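Local coordinates for protein xyloglucan-specific endo-beta-1,4-glucanase BoGH9A (Bacteroides ovatus, PDB 6DHT) that cuts internal beta-1,4-glucosidic linkages in the backbone of xyloglucan, releasing xyloglucan oligosaccharides, at residues 39-49 against 84-92; 53-61 against 73-81. All blocks are in the same frame, centred on the assembly; numbering follows the deposited sequence.

Interaction 1: 39-49 against 84-92; sequences KVEEFVIWDAV and GKYILKVNG
I45 and L88 meet on the buried face of this antiparallel strand pair, where CD1 of I45 comes within 3.8 Å of CG of L88. The two branches of I45 share the work: CG1 lies beside the backbone N (chi1 -53°) and carries CD1 to L88, while CG2 approaches the Y86 ring obliquely, 3.9 Å from its CD1. F43 turns its ring edge to CD1 of I45, which lies in the ring plane, and its CB rests against CG2 of V90. Past F43, V40 and V90 cross at about a right angle, and their CG1 atoms press together at 3.4 Å, tighter than normal carbon contact. L75, from the facing strand 72-76, touches F43, L88 and V90.

The other face is more open to solvent. Here W46 lays one face of its indole over CG1 of V44, the methyl offset toward the rim, while the K89 chain passes obliquely, CG 4.1 Å from CD1 of W46. CG1 of I87 lies against CB of A48 on the same face. Between the faces the backbones bond in pairs at V44 with K89 and W46 with I87, and A48 N adds a further bond to K85 O, tilted 28° from the carbonyl plane. N91 closes one end, giving ND2 to K39 O at 2.7 Å, the acceptor close to its amide plane, though the bond is bent to 139°. At the other end V49 N, in an Asx turn, and S50 N hold D47 OD1, T82 O takes the Y86 hydroxyl, and a water donating to D47 OD1 and K85 O makes the link across. The chemistry is thus two-sided: main-chain bonds fix the strand register, aliphatic and aromatic carbon seals the inner face, and on the partly exposed W46 side the carbon of the lysine chain packs by the indole.

Interaction 2: 53-61 against 73-81; sequences QVFVGKSLY and TTLDFSAVT
V54 and F55 both point toward 73-81, because a classic beta bulge sets the two of them opposite I45, and both reach CG2 of V80. CG1 of V54 meets that methyl at 3.7 Å, crossing V80 at about a right angle. With CG anti to the backbone N (chi1 -174°), the F55 ring lies over the turn, one face receiving the CA of F77 in a CH-pi contact, 4.2 Å from the ring centroid. A79 CB approaches the same ring obliquely. The turn beneath is type I, F77 to V80, overlapped at its start by an Asx turn, D76 OD1 accepting S78 N, with S78 OG as a second donor. Were F55 an alanine, the CA of F77 would probably lose the ring over it, and a gap would be likely to open beside A79 and V80.

Farther along, L60 wedges CB against CG2 of T73 and CD1 against CD2 of L75. Y61 O then takes T74 N at 2.9 Å, and a water joins Y61 N to T74 O. The contact brings edge strand 53-58 over the end of strand 72-76: L75 and F77 continue inward to L88 of strand 84-90, while T74 and D76 lean on I32 of strand 32-35.

Overall arrangement
From the N terminus, the chain lays down strands 18-19 and 32-35 in one sheet, crosses to the other for 42-47 and its neighbour 53-58, and goes back for 62-63 and 72-76. There interaction 2 closes the shorter loop, joining 53-61 to 73-81. The chain then rejoins 42-47 as 84-90, and interaction 1 closes the longer loop, so the second contact sits wholly within the first. Interaction 1 works within one sheet, between neighbouring strands; interaction 2 bridges the two sheets of the Ig-like N-terminal domain. Strand 42-47 is shared, flanked by 84-90 in interaction 1 and by 53-58, the strand that interaction 2 carries over to the other sheet.

Interaction 1: 39-49 against 84-92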
ATOM      1  N   LYS A  39     -34.462  11.388   5.539  1.00 27.99           N
ATOM      2  CA  LYS A  39     -35.496  10.376   5.584  1.00 28.14           C
ATOM      3  C   LYS A  39     -35.712   9.792   4.189  1.00 36.55           C
ATOM      4  O   LYS A  39     -36.042  10.514   3.249  1.00 37.30           O
ATOM      5  CB  LYS A  39     -36.791  11.000   6.127  1.00 28.26           C
ATOM      6  CG  LYS A  39     -37.857   9.981   6.519  1.00 44.81           C
ATOM      7  CD  LYS A  39     -38.963  10.596   7.380  1.00 54.33           C
ATOM      8  CE  LYS A  39     -40.100   9.606   7.637  1.00 69.47           C
ATOM      9  NZ  LYS A  39     -39.616   8.226   7.958  1.00 77.51           N
ATOM     10  N   VAL A  40     -35.504   8.482   4.063  1.00 29.04           N
ATOM     11  CA  VAL A  40     -35.650   7.768   2.800  1.00 33.30           C
ATOM     12  C   VAL A  40     -36.512   6.532   3.047  1.00 32.45           C
ATOM     13  O   VAL A  40     -36.347   5.851   4.063  1.00 40.52           O
ATOM     14  CB  VAL A  40     -34.258   7.341   2.239  1.00 30.44           C
ATOM     15  CG1 VAL A  40     -34.405   6.388   1.071  1.00 34.35           C
ATOM     16  CG2 VAL A  40     -33.483   8.568   1.818  1.00 38.01           C
ATOM     17  N   GLU A  41     -37.424   6.237   2.126  1.00 27.75           N
ATOM     18  CA  GLU A  41     -38.289   5.076   2.272  1.00 29.47           C
ATOM     19  C   GLU A  41     -38.206   4.127   1.089  1.00 25.06           C
ATOM     20  O   GLU A  41     -38.588   2.960   1.192  1.00 30.07           O
ATOM     21  CB  GLU A  41     -39.736   5.534   2.480  1.00 42.42           C
ATOM     22  CG  GLU A  41     -39.924   6.300   3.783  1.00 51.08           C
ATOM     23  CD  GLU A  41     -41.344   6.788   3.993  1.00 60.57           C
ATOM     24  OE1 GLU A  41     -42.213   6.520   3.135  1.00 51.83           O
ATOM     25  OE2 GLU A  41     -41.588   7.444   5.029  1.00 67.87           O
ATOM     26  N   GLU A  42     -37.691   4.624  -0.027  1.00 28.66           N
ATOM     27  CA  GLU A  42     -37.735   3.889  -1.281  1.00 29.91           C
ATOM     28  C   GLU A  42     -36.637   4.358  -2.244  1.00 27.40           C
ATOM     29  O   GLU A  42     -36.294   5.528  -2.264  1.00 25.22           O
ATOM     30  CB  GLU A  42     -39.104   4.138  -1.895  1.00 33.03           C
ATOM     31  CG  GLU A  42     -39.367   3.488  -3.209  1.00 39.59           C
ATOM     32  CD  GLU A  42     -40.776   3.786  -3.686  1.00 47.88           C
ATOM     33  OE1 GLU A  42     -41.717   3.597  -2.887  1.00 46.70           O
ATOM     34  OE2 GLU A  42     -40.939   4.225  -4.844  1.00 53.77           O
ATOM     35  N   PHE A  43     -36.092   3.440  -3.045  1.00 25.41           N
ATOM     36  CA  PHE A  43     -35.236   3.830  -4.160  1.00 20.50           C
ATOM     37  C   PHE A  43     -35.534   3.003  -5.388  1.00 19.49           C
ATOM     38  O   PHE A  43     -36.137   1.930  -5.294  1.00 23.49           O
ATOM     39  CB  PHE A  43     -33.739   3.726  -3.794  1.00 20.46           C
ATOM     40  CG  PHE A  43     -33.205   2.316  -3.744  1.00 22.28           C
ATOM     41  CD1 PHE A  43     -33.344   1.543  -2.603  1.00 22.12           C
ATOM     42  CD2 PHE A  43     -32.558   1.778  -4.842  1.00 23.15           C
ATOM     43  CE1 PHE A  43     -32.851   0.242  -2.564  1.00 23.28           C
ATOM     44  CE2 PHE A  43     -32.051   0.488  -4.805  1.00 22.15           C
ATOM     45  CZ  PHE A  43     -32.203  -0.275  -3.670  1.00 21.49           C
ATOM     46  N   VAL A  44     -35.112   3.514  -6.543  1.00 20.36           N
ATOM     47  CA  VAL A  44     -35.355   2.861  -7.826  1.00 22.96           C
ATOM     48  C   VAL A  44     -34.081   2.894  -8.674  1.00 24.32           C
ATOM     49  O   VAL A  44     -33.356   3.884  -8.682  1.00 23.93           O
ATOM     50  CB  VAL A  44     -36.513   3.548  -8.601  1.00 25.40           C
ATOM     51  CG1 VAL A  44     -36.795   2.836  -9.897  1.00 24.70           C
ATOM     52  CG2 VAL A  44     -37.760   3.584  -7.742  1.00 26.57           C
ATOM     53  N   ILE A  45     -33.820   1.793  -9.370  1.00 23.36           N
ATOM     54  CA  ILE A  45     -32.762   1.756 -10.363  1.00 24.63           C
ATOM     55  C   ILE A  45     -33.386   1.755 -11.755  1.00 23.79           C
ATOM     56  O   ILE A  45     -34.282   0.949 -12.038  1.00 22.76           O
ATOM     57  CB  ILE A  45     -31.895   0.482 -10.202  1.00 23.60           C
ATOM     58  CG1 ILE A  45     -31.383   0.353  -8.750  1.00 27.17           C
ATOM     59  CG2 ILE A  45     -30.766   0.454 -11.231  1.00 23.33           C
ATOM     60  CD1 ILE A  45     -30.509   1.471  -8.272  1.00 28.27           C
ATOM     61  N   TRP A  46     -32.907   2.663 -12.607  1.00 24.11           N
ATOM     62  CA  TRP A  46     -33.319   2.743 -14.010  1.00 26.90           C
ATOM     63  C   TRP A  46     -32.173   2.458 -14.968  1.00 25.79           C
ATOM     64  O   TRP A  46     -31.042   2.852 -14.710  1.00 25.42           O
ATOM     65  CB  TRP A  46     -33.806   4.164 -14.310  1.00 29.16           C
ATOM     66  CG  TRP A  46     -34.952   4.603 -13.478  1.00 28.91           C
ATOM     67  CD1 TRP A  46     -34.901   5.317 -12.323  1.00 25.08           C
ATOM     68  CD2 TRP A  46     -36.334   4.348 -13.737  1.00 23.99           C
ATOM     69  NE1 TRP A  46     -36.175   5.529 -11.845  1.00 28.19           N
ATOM     70  CE2 TRP A  46     -37.069   4.931 -12.693  1.00 27.28           C
ATOM     71  CE3 TRP A  46     -37.015   3.660 -14.741  1.00 24.49           C
ATOM     72  CZ2 TRP A  46     -38.460   4.865 -12.630  1.00 25.74           C
ATOM     73  CZ3 TRP A  46     -38.396   3.598 -14.678  1.00 32.32           C
ATOM     74  CH2 TRP A  46     -39.100   4.194 -13.628  1.00 31.20           C
ATOM     75  N   ASP A  47     -32.460   1.796 -16.077  1.00 24.07           N
ATOM     76  CA  ASP A  47     -31.485   1.649 -17.150  1.00 24.09           C
ATOM     77  C   ASP A  47     -31.310   3.032 -17.775  1.00 30.13           C
ATOM     78  O   ASP A  47     -32.283   3.641 -18.228  1.00 29.02           O
ATOM     79  CB  ASP A  47     -31.979   0.612 -18.169  1.00 26.44           C
ATOM     80  CG  ASP A  47     -30.987   0.352 -19.298  1.00 26.79           C
ATOM     81  OD1 ASP A  47     -30.454   1.315 -19.878  1.00 29.24           O
ATOM     82  OD2 ASP A  47     -30.746  -0.837 -19.627  1.00 40.68           O
ATOM     83  N   ALA A  48     -30.086   3.548 -17.789  1.00 26.30           N
ATOM     84  CA  ALA A  48     -29.860   4.937 -18.174  1.00 28.81           C
ATOM     85  C   ALA A  48     -30.126   5.172 -19.655  1.00 26.79           C
ATOM     86  O   ALA A  48     -30.433   6.292 -20.067  1.00 37.59           O
ATOM     87  CB  ALA A  48     -28.434   5.367 -17.819  1.00 29.92           C
ATOM     88  N   VAL A  49     -30.004   4.118 -20.448  1.00 24.88           N
ATOM     89  CA  VAL A  49     -30.161   4.207 -21.893  1.00 29.65           C
ATOM     90  C   VAL A  49     -31.618   3.987 -22.320  1.00 32.39           C
ATOM     91  O   VAL A  49     -32.190   4.822 -23.013  1.00 32.89           O
ATOM     92  CB  VAL A  49     -29.293   3.166 -22.598  1.00 32.31           C
ATOM     93  CG1 VAL A  49     -29.301   3.390 -24.099  1.00 35.62           C
ATOM     94  CG2 VAL A  49     -27.868   3.219 -22.069  1.00 40.17           C
ATOM     95  N   GLY A  84     -23.987  -2.545 -17.677  1.00 22.30           N
ATOM     96  CA  GLY A  84     -24.609  -1.383 -18.277  1.00 25.20           C
ATOM     97  C   GLY A  84     -24.460  -0.139 -17.434  1.00 24.21           C
ATOM     98  O   GLY A  84     -23.789  -0.158 -16.395  1.00 24.39           O
ATOM     99  N   LYS A  85     -25.089   0.946 -17.882  1.00 23.94           N
ATOM    100  CA  LYS A  85     -25.106   2.204 -17.145  1.00 22.30           C
ATOM    101  C   LYS A  85     -26.500   2.406 -16.591  1.00 25.17           C
ATOM    102  O   LYS A  85     -27.485   2.195 -17.302  1.00 23.69           O
ATOM    103  CB  LYS A  85     -24.724   3.372 -18.060  1.00 23.65           C
ATOM    104  CG  LYS A  85     -24.692   4.714 -17.364  1.00 25.31           C
ATOM    105  CD  LYS A  85     -24.359   5.853 -18.330  1.00 31.70           C
ATOM    106  CE  LYS A  85     -24.439   7.188 -17.619  1.00 35.04           C
ATOM    107  NZ  LYS A  85     -24.022   8.337 -18.479  1.00 49.29           N
ATOM    108  N   TYR A  86     -26.574   2.786 -15.322  1.00 20.51           N
ATOM    109  CA  TYR A  86     -27.831   2.818 -14.580  1.00 22.88           C
ATOM    110  C   TYR A  86     -27.985   4.141 -13.840  1.00 23.23           C
ATOM    111  O   TYR A  86     -27.005   4.856 -13.601  1.00 23.09           O
ATOM    112  CB  TYR A  86     -27.899   1.657 -13.576  1.00 19.67           C
ATOM    113  CG  TYR A  86     -27.924   0.317 -14.246  1.00 21.21           C
ATOM    114  CD1 TYR A  86     -29.125  -0.258 -14.646  1.00 19.90           C
ATOM    115  CD2 TYR A  86     -26.747  -0.367 -14.503  1.00 19.19           C
ATOM    116  CE1 TYR A  86     -29.151  -1.464 -15.272  1.00 22.21           C
ATOM    117  CE2 TYR A  86     -26.761  -1.579 -15.130  1.00 22.91           C
ATOM    118  CZ  TYR A  86     -27.978  -2.131 -15.512  1.00 19.95           C
ATOM    119  OH  TYR A  86     -28.022  -3.344 -16.147  1.00 23.71           O
ATOM    120  N   ILE A  87     -29.224   4.471 -13.495  1.00 23.80           N
ATOM    121  CA  ILE A  87     -29.497   5.628 -12.659  1.00 20.69           C
ATOM    122  C   ILE A  87     -30.145   5.190 -11.359  1.00 21.34           C
ATOM    123  O   ILE A  87     -31.128   4.449 -11.376  1.00 26.49           O
ATOM    124  CB  ILE A  87     -30.470   6.601 -13.345  1.00 23.98           C
ATOM    125  CG1 ILE A  87     -29.977   6.978 -14.745  1.00 23.74           C
ATOM    126  CG2 ILE A  87     -30.675   7.852 -12.479  1.00 29.26           C
ATOM    127  CD1 ILE A  87     -31.076   7.630 -15.596  1.00 29.47           C
ATOM    128  N   LEU A  88     -29.589   5.646 -10.245  1.00 21.43           N
ATOM    129  CA  LEU A  88     -30.159   5.403  -8.931  1.00 24.22           C
ATOM    130  C   LEU A  88     -30.925   6.657  -8.527  1.00 25.19           C
ATOM    131  O   LEU A  88     -30.328   7.712  -8.381  1.00 25.64           O
ATOM    132  CB  LEU A  88     -29.052   5.123  -7.904  1.00 24.30           C
ATOM    133  CG  LEU A  88     -29.459   4.622  -6.506  1.00 28.54           C
ATOM    134  CD1 LEU A  88     -28.227   4.107  -5.769  1.00 29.89           C
ATOM    135  CD2 LEU A  88     -30.077   5.648  -5.661  1.00 34.51           C
ATOM    136  N   LYS A  89     -32.234   6.535  -8.338  1.00 23.12           N
ATOM    137  CA  LYS A  89     -33.047   7.660  -7.861  1.00 25.08           C
ATOM    138  C   LYS A  89     -33.530   7.388  -6.439  1.00 20.68           C
ATOM    139  O   LYS A  89     -34.082   6.319  -6.164  1.00 25.15           O
ATOM    140  CB  LYS A  89     -34.244   7.912  -8.788  1.00 29.92           C
ATOM    141  CG  LYS A  89     -33.918   8.635 -10.091  1.00 34.25           C
ATOM    142  CD  LYS A  89     -35.155   9.384 -10.616  1.00 46.14           C
ATOM    143  CE  LYS A  89     -34.956   9.946 -12.020  1.00 50.48           C
ATOM    144  NZ  LYS A  89     -33.641  10.640 -12.194  1.00 57.61           N
ATOM    145  N   VAL A  90     -33.297   8.351  -5.550  1.00 24.68           N
ATOM    146  CA  VAL A  90     -33.748   8.301  -4.161  1.00 28.80           C
ATOM    147  C   VAL A  90     -34.301   9.661  -3.812  1.00 32.96           C
ATOM    148  O   VAL A  90     -33.555  10.640  -3.797  1.00 34.08           O
ATOM    149  CB  VAL A  90     -32.613   8.073  -3.135  1.00 36.05           C
ATOM    150  CG1 VAL A  90     -33.202   7.682  -1.783  1.00 36.57           C
ATOM    151  CG2 VAL A  90     -31.678   7.046  -3.601  1.00 40.22           C
ATOM    152  N   ASN A  91     -35.597   9.716  -3.514  1.00 37.05           N
ATOM    153  CA  ASN A  91     -36.245  10.972  -3.152  1.00 38.31           C
ATOM    154  C   ASN A  91     -36.021  11.987  -4.267  1.00 32.79           C
ATOM    155  O   ASN A  91     -36.365  11.725  -5.420  1.00 43.05           O
ATOM    156  CB  ASN A  91     -35.716  11.471  -1.807  1.00 39.59           C
ATOM    157  CG  ASN A  91     -36.136  10.572  -0.640  1.00 49.45           C
ATOM    158  OD1 ASN A  91     -36.505   9.405  -0.836  1.00 44.43           O
ATOM    159  ND2 ASN A  91     -36.088  11.114   0.579  1.00 44.45           N
ATOM    160  N   GLY A  92     -35.421  13.127  -3.954  1.00 32.08           N
ATOM    161  CA  GLY A  92     -35.149  14.106  -4.988  1.00 40.21           C
ATOM    162  C   GLY A  92     -33.898  13.813  -5.795  1.00 44.05           C
ATOM    163  O   GLY A  92     -33.732  14.322  -6.903  1.00 40.57           O
TER
HETATM  164  O   HOH W   1     -37.270   7.845  -3.101  1.00 36.86           O
HETATM  165  O   HOH W   2     -27.808  -2.646 -19.551  1.00 43.06           O
HETATM  166  O   HOH W   3     -27.801   0.461 -19.575  1.00 44.08           O

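Interaction 2: 53-61 against 73-81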
ATOM      1  N   GLN A  53     -37.373   0.583 -15.999  1.00 27.88           N
ATOM      2  CA  GLN A  53     -37.249   0.306 -14.580  1.00 32.62           C
ATOM      3  C   GLN A  53     -36.608  -1.068 -14.408  1.00 32.60           C
ATOM      4  O   GLN A  53     -37.009  -2.043 -15.062  1.00 28.95           O
ATOM      5  CB  GLN A  53     -38.608   0.329 -13.895  1.00 32.33           C
ATOM      6  CG  GLN A  53     -38.497   0.378 -12.406  1.00 33.54           C
ATOM      7  CD  GLN A  53     -39.808   0.110 -11.729  1.00 38.05           C
ATOM      8  OE1 GLN A  53     -40.167  -1.043 -11.488  1.00 38.59           O
ATOM      9  NE2 GLN A  53     -40.526   1.170 -11.398  1.00 32.74           N
ATOM     10  N   VAL A  54     -35.604  -1.142 -13.534  1.00 27.42           N
ATOM     11  CA  VAL A  54     -34.789  -2.346 -13.408  1.00 30.94           C
ATOM     12  C   VAL A  54     -34.920  -2.975 -12.016  1.00 20.67           C
ATOM     13  O   VAL A  54     -34.815  -4.196 -11.864  1.00 28.26           O
ATOM     14  CB  VAL A  54     -33.313  -2.010 -13.760  1.00 31.71           C
ATOM     15  CG1 VAL A  54     -32.366  -3.059 -13.244  1.00 32.66           C
ATOM     16  CG2 VAL A  54     -33.164  -1.875 -15.267  1.00 34.40           C
ATOM     17  N   PHE A  55     -35.152  -2.141 -11.013  1.00 19.84           N
ATOM     18  CA  PHE A  55     -35.208  -2.578  -9.623  1.00 20.69           C
ATOM     19  C   PHE A  55     -35.868  -1.515  -8.748  1.00 21.92           C
ATOM     20  O   PHE A  55     -35.666  -0.324  -8.948  1.00 24.53           O
ATOM     21  CB  PHE A  55     -33.778  -2.839  -9.101  1.00 21.38           C
ATOM     22  CG  PHE A  55     -33.732  -3.439  -7.716  1.00 19.29           C
ATOM     23  CD1 PHE A  55     -33.728  -4.813  -7.547  1.00 31.25           C
ATOM     24  CD2 PHE A  55     -33.671  -2.641  -6.595  1.00 18.08           C
ATOM     25  CE1 PHE A  55     -33.687  -5.367  -6.281  1.00 27.34           C
ATOM     26  CE2 PHE A  55     -33.638  -3.203  -5.327  1.00 22.46           C
ATOM     27  CZ  PHE A  55     -33.634  -4.563  -5.181  1.00 24.10           C
ATOM     28  N   VAL A  56     -36.654  -1.966  -7.777  1.00 25.30           N
ATOM     29  CA  VAL A  56     -37.237  -1.092  -6.780  1.00 23.95           C
ATOM     30  C   VAL A  56     -36.969  -1.684  -5.407  1.00 20.75           C
ATOM     31  O   VAL A  56     -37.230  -2.859  -5.173  1.00 26.76           O
ATOM     32  CB  VAL A  56     -38.783  -0.930  -6.967  1.00 25.48           C
ATOM     33  CG1 VAL A  56     -39.350  -0.051  -5.876  1.00 25.28           C
ATOM     34  CG2 VAL A  56     -39.085  -0.348  -8.342  1.00 26.35           C
ATOM     35  N   GLY A  57     -36.449  -0.861  -4.515  1.00 20.32           N
ATOM     36  CA  GLY A  57     -36.164  -1.266  -3.152  1.00 21.89           C
ATOM     37  C   GLY A  57     -36.963  -0.501  -2.113  1.00 26.12           C
ATOM     38  O   GLY A  57     -37.035   0.725  -2.140  1.00 25.53           O
ATOM     39  N   LYS A  58     -37.518  -1.244  -1.164  1.00 24.09           N
ATOM     40  CA  LYS A  58     -38.294  -0.673  -0.063  1.00 27.53           C
ATOM     41  C   LYS A  58     -37.898  -1.339   1.258  1.00 32.85           C
ATOM     42  O   LYS A  58     -37.028  -2.208   1.281  1.00 26.89           O
ATOM     43  CB  LYS A  58     -39.789  -0.878  -0.335  1.00 33.48           C
ATOM     44  CG  LYS A  58     -40.255  -0.354  -1.685  1.00 31.91           C
ATOM     45  CD  LYS A  58     -41.749  -0.596  -1.906  1.00 39.53           C
ATOM     46  CE  LYS A  58     -42.280   0.228  -3.069  1.00 46.89           C
ATOM     47  NZ  LYS A  58     -43.719  -0.059  -3.356  1.00 50.47           N
ATOM     48  N   SER A  59     -38.529  -0.933   2.357  1.00 27.63           N
ATOM     49  CA  SER A  59     -38.256  -1.515   3.680  1.00 31.66           C
ATOM     50  C   SER A  59     -36.776  -1.458   3.989  1.00 26.43           C
ATOM     51  O   SER A  59     -36.137  -2.478   4.285  1.00 34.17           O
ATOM     52  CB  SER A  59     -38.737  -2.953   3.771  1.00 32.17           C
ATOM     53  OG  SER A  59     -40.129  -3.014   3.567  1.00 35.07           O
ATOM     54  N   LEU A  60     -36.252  -0.246   3.931  1.00 24.15           N
ATOM     55  CA  LEU A  60     -34.813  -0.038   3.975  1.00 21.90           C
ATOM     56  C   LEU A  60     -34.264  -0.011   5.389  1.00 32.14           C
ATOM     57  O   LEU A  60     -34.862   0.557   6.304  1.00 30.80           O
ATOM     58  CB  LEU A  60     -34.455   1.259   3.260  1.00 23.62           C
ATOM     59  CG  LEU A  60     -35.034   1.413   1.857  1.00 22.50           C
ATOM     60  CD1 LEU A  60     -34.769   2.819   1.394  1.00 27.82           C
ATOM     61  CD2 LEU A  60     -34.457   0.387   0.889  1.00 22.46           C
ATOM     62  N   TYR A  61     -33.094  -0.625   5.548  1.00 25.29           N
ATOM     63  CA  TYR A  61     -32.373  -0.624   6.811  1.00 22.15           C
ATOM     64  C   TYR A  61     -31.703   0.708   7.046  1.00 24.02           C
ATOM     65  O   TYR A  61     -31.163   1.316   6.118  1.00 25.67           O
ATOM     66  CB  TYR A  61     -31.291  -1.718   6.788  1.00 22.40           C
ATOM     67  CG  TYR A  61     -30.416  -1.747   8.017  1.00 23.48           C
ATOM     68  CD1 TYR A  61     -30.858  -2.341   9.189  1.00 29.86           C
ATOM     69  CD2 TYR A  61     -29.134  -1.199   8.005  1.00 25.47           C
ATOM     70  CE1 TYR A  61     -30.072  -2.371  10.322  1.00 29.60           C
ATOM     71  CE2 TYR A  61     -28.338  -1.220   9.139  1.00 22.66           C
ATOM     72  CZ  TYR A  61     -28.805  -1.825  10.292  1.00 26.40           C
ATOM     73  OH  TYR A  61     -28.031  -1.860  11.429  1.00 27.87           O
ATOM     74  N   THR A  73     -28.988   5.326   5.452  1.00 18.41           N
ATOM     75  CA  THR A  73     -29.932   4.363   4.899  1.00 20.63           C
ATOM     76  C   THR A  73     -29.254   3.509   3.830  1.00 19.25           C
ATOM     77  O   THR A  73     -28.687   4.030   2.878  1.00 19.89           O
ATOM     78  CB  THR A  73     -31.163   5.078   4.284  1.00 22.79           C
ATOM     79  OG1 THR A  73     -31.713   5.971   5.257  1.00 27.26           O
ATOM     80  CG2 THR A  73     -32.223   4.084   3.829  1.00 23.53           C
ATOM     81  N   THR A  74     -29.357   2.196   3.987  1.00 21.23           N
ATOM     82  CA  THR A  74     -28.752   1.257   3.057  1.00 21.36           C
ATOM     83  C   THR A  74     -29.678   0.949   1.895  1.00 24.30           C
ATOM     84  O   THR A  74     -30.859   0.620   2.085  1.00 22.55           O
ATOM     85  CB  THR A  74     -28.378  -0.007   3.818  1.00 18.84           C
ATOM     86  OG1 THR A  74     -27.350   0.320   4.758  1.00 21.62           O
ATOM     87  CG2 THR A  74     -27.902  -1.123   2.874  1.00 23.41           C
ATOM     88  N   LEU A  75     -29.132   1.063   0.690  1.00 17.25           N
ATOM     89  CA  LEU A  75     -29.823   0.755  -0.543  1.00 18.97           C
ATOM     90  C   LEU A  75     -29.139  -0.433  -1.205  1.00 20.82           C
ATOM     91  O   LEU A  75     -28.026  -0.286  -1.707  1.00 20.46           O
ATOM     92  CB  LEU A  75     -29.748   1.961  -1.473  1.00 21.77           C
ATOM     93  CG  LEU A  75     -30.002   3.319  -0.822  1.00 20.88           C
ATOM     94  CD1 LEU A  75     -29.924   4.415  -1.870  1.00 20.69           C
ATOM     95  CD2 LEU A  75     -31.381   3.383  -0.096  1.00 21.13           C
ATOM     96  N   ASP A  76     -29.788  -1.591  -1.206  1.00 18.90           N
ATOM     97  CA  ASP A  76     -29.195  -2.834  -1.719  1.00 18.29           C
ATOM     98  C   ASP A  76     -29.858  -3.252  -3.032  1.00 24.44           C
ATOM     99  O   ASP A  76     -31.005  -3.723  -3.037  1.00 20.60           O
ATOM    100  CB  ASP A  76     -29.346  -3.941  -0.670  1.00 19.34           C
ATOM    101  CG  ASP A  76     -28.577  -5.217  -1.036  1.00 20.27           C
ATOM    102  OD1 ASP A  76     -28.195  -5.408  -2.217  1.00 20.22           O
ATOM    103  OD2 ASP A  76     -28.407  -6.065  -0.138  1.00 23.34           O
ATOM    104  N   PHE A  77     -29.131  -3.085  -4.134  1.00 19.55           N
ATOM    105  CA  PHE A  77     -29.587  -3.456  -5.470  1.00 21.54           C
ATOM    106  C   PHE A  77     -28.666  -4.526  -6.087  1.00 17.90           C
ATOM    107  O   PHE A  77     -28.474  -4.605  -7.311  1.00 20.12           O
ATOM    108  CB  PHE A  77     -29.685  -2.216  -6.364  1.00 18.46           C
ATOM    109  CG  PHE A  77     -28.507  -1.297  -6.271  1.00 20.19           C
ATOM    110  CD1 PHE A  77     -28.401  -0.393  -5.240  1.00 18.94           C
ATOM    111  CD2 PHE A  77     -27.508  -1.318  -7.238  1.00 19.61           C
ATOM    112  CE1 PHE A  77     -27.292   0.464  -5.142  1.00 21.01           C
ATOM    113  CE2 PHE A  77     -26.405  -0.455  -7.151  1.00 19.00           C
ATOM    114  CZ  PHE A  77     -26.303   0.435  -6.099  1.00 19.29           C
ATOM    115  N   SER A  78     -28.132  -5.378  -5.214  1.00 20.34           N
ATOM    116  CA  SER A  78     -27.233  -6.465  -5.618  1.00 19.92           C
ATOM    117  C   SER A  78     -27.803  -7.363  -6.715  1.00 18.81           C
ATOM    118  O   SER A  78     -27.068  -7.914  -7.530  1.00 20.65           O
ATOM    119  CB  SER A  78     -26.869  -7.322  -4.392  1.00 20.32           C
ATOM    120  OG  SER A  78     -26.208  -6.579  -3.396  1.00 19.84           O
ATOM    121  N   ALA A  79     -29.132  -7.496  -6.755  1.00 21.28           N
ATOM    122  CA  ALA A  79     -29.779  -8.373  -7.723  1.00 23.58           C
ATOM    123  C   ALA A  79     -29.657  -7.867  -9.150  1.00 20.48           C
ATOM    124  O   ALA A  79     -29.860  -8.614 -10.093  1.00 23.51           O
ATOM    125  CB  ALA A  79     -31.242  -8.555  -7.353  1.00 25.15           C
ATOM    126  N   VAL A  80     -29.295  -6.600  -9.329  1.00 21.78           N
ATOM    127  CA  VAL A  80     -29.072  -6.108 -10.683  1.00 20.26           C
ATOM    128  C   VAL A  80     -27.699  -6.602 -11.115  1.00 19.83           C
ATOM    129  O   VAL A  80     -26.689  -6.215 -10.515  1.00 20.66           O
ATOM    130  CB  VAL A  80     -29.129  -4.581 -10.769  1.00 20.02           C
ATOM    131  CG1 VAL A  80     -28.905  -4.133 -12.192  1.00 20.01           C
ATOM    132  CG2 VAL A  80     -30.475  -4.040 -10.249  1.00 22.31           C
ATOM    133  N   THR A  81     -27.652  -7.459 -12.129  1.00 21.61           N
ATOM    134  CA  THR A  81     -26.390  -8.096 -12.524  1.00 20.21           C
ATOM    135  C   THR A  81     -26.013  -7.870 -13.989  1.00 20.33           C
ATOM    136  O   THR A  81     -24.931  -8.252 -14.415  1.00 25.88           O
ATOM    137  CB  THR A  81     -26.423  -9.602 -12.245  1.00 23.69           C
ATOM    138  OG1 THR A  81     -27.494 -10.188 -12.996  1.00 29.93           O
ATOM    139  CG2 THR A  81     -26.637  -9.886 -10.771  1.00 21.34           C
TER
HETATM  140  O   HOH W   4     -31.824  -1.656   3.068  1.00 23.21           O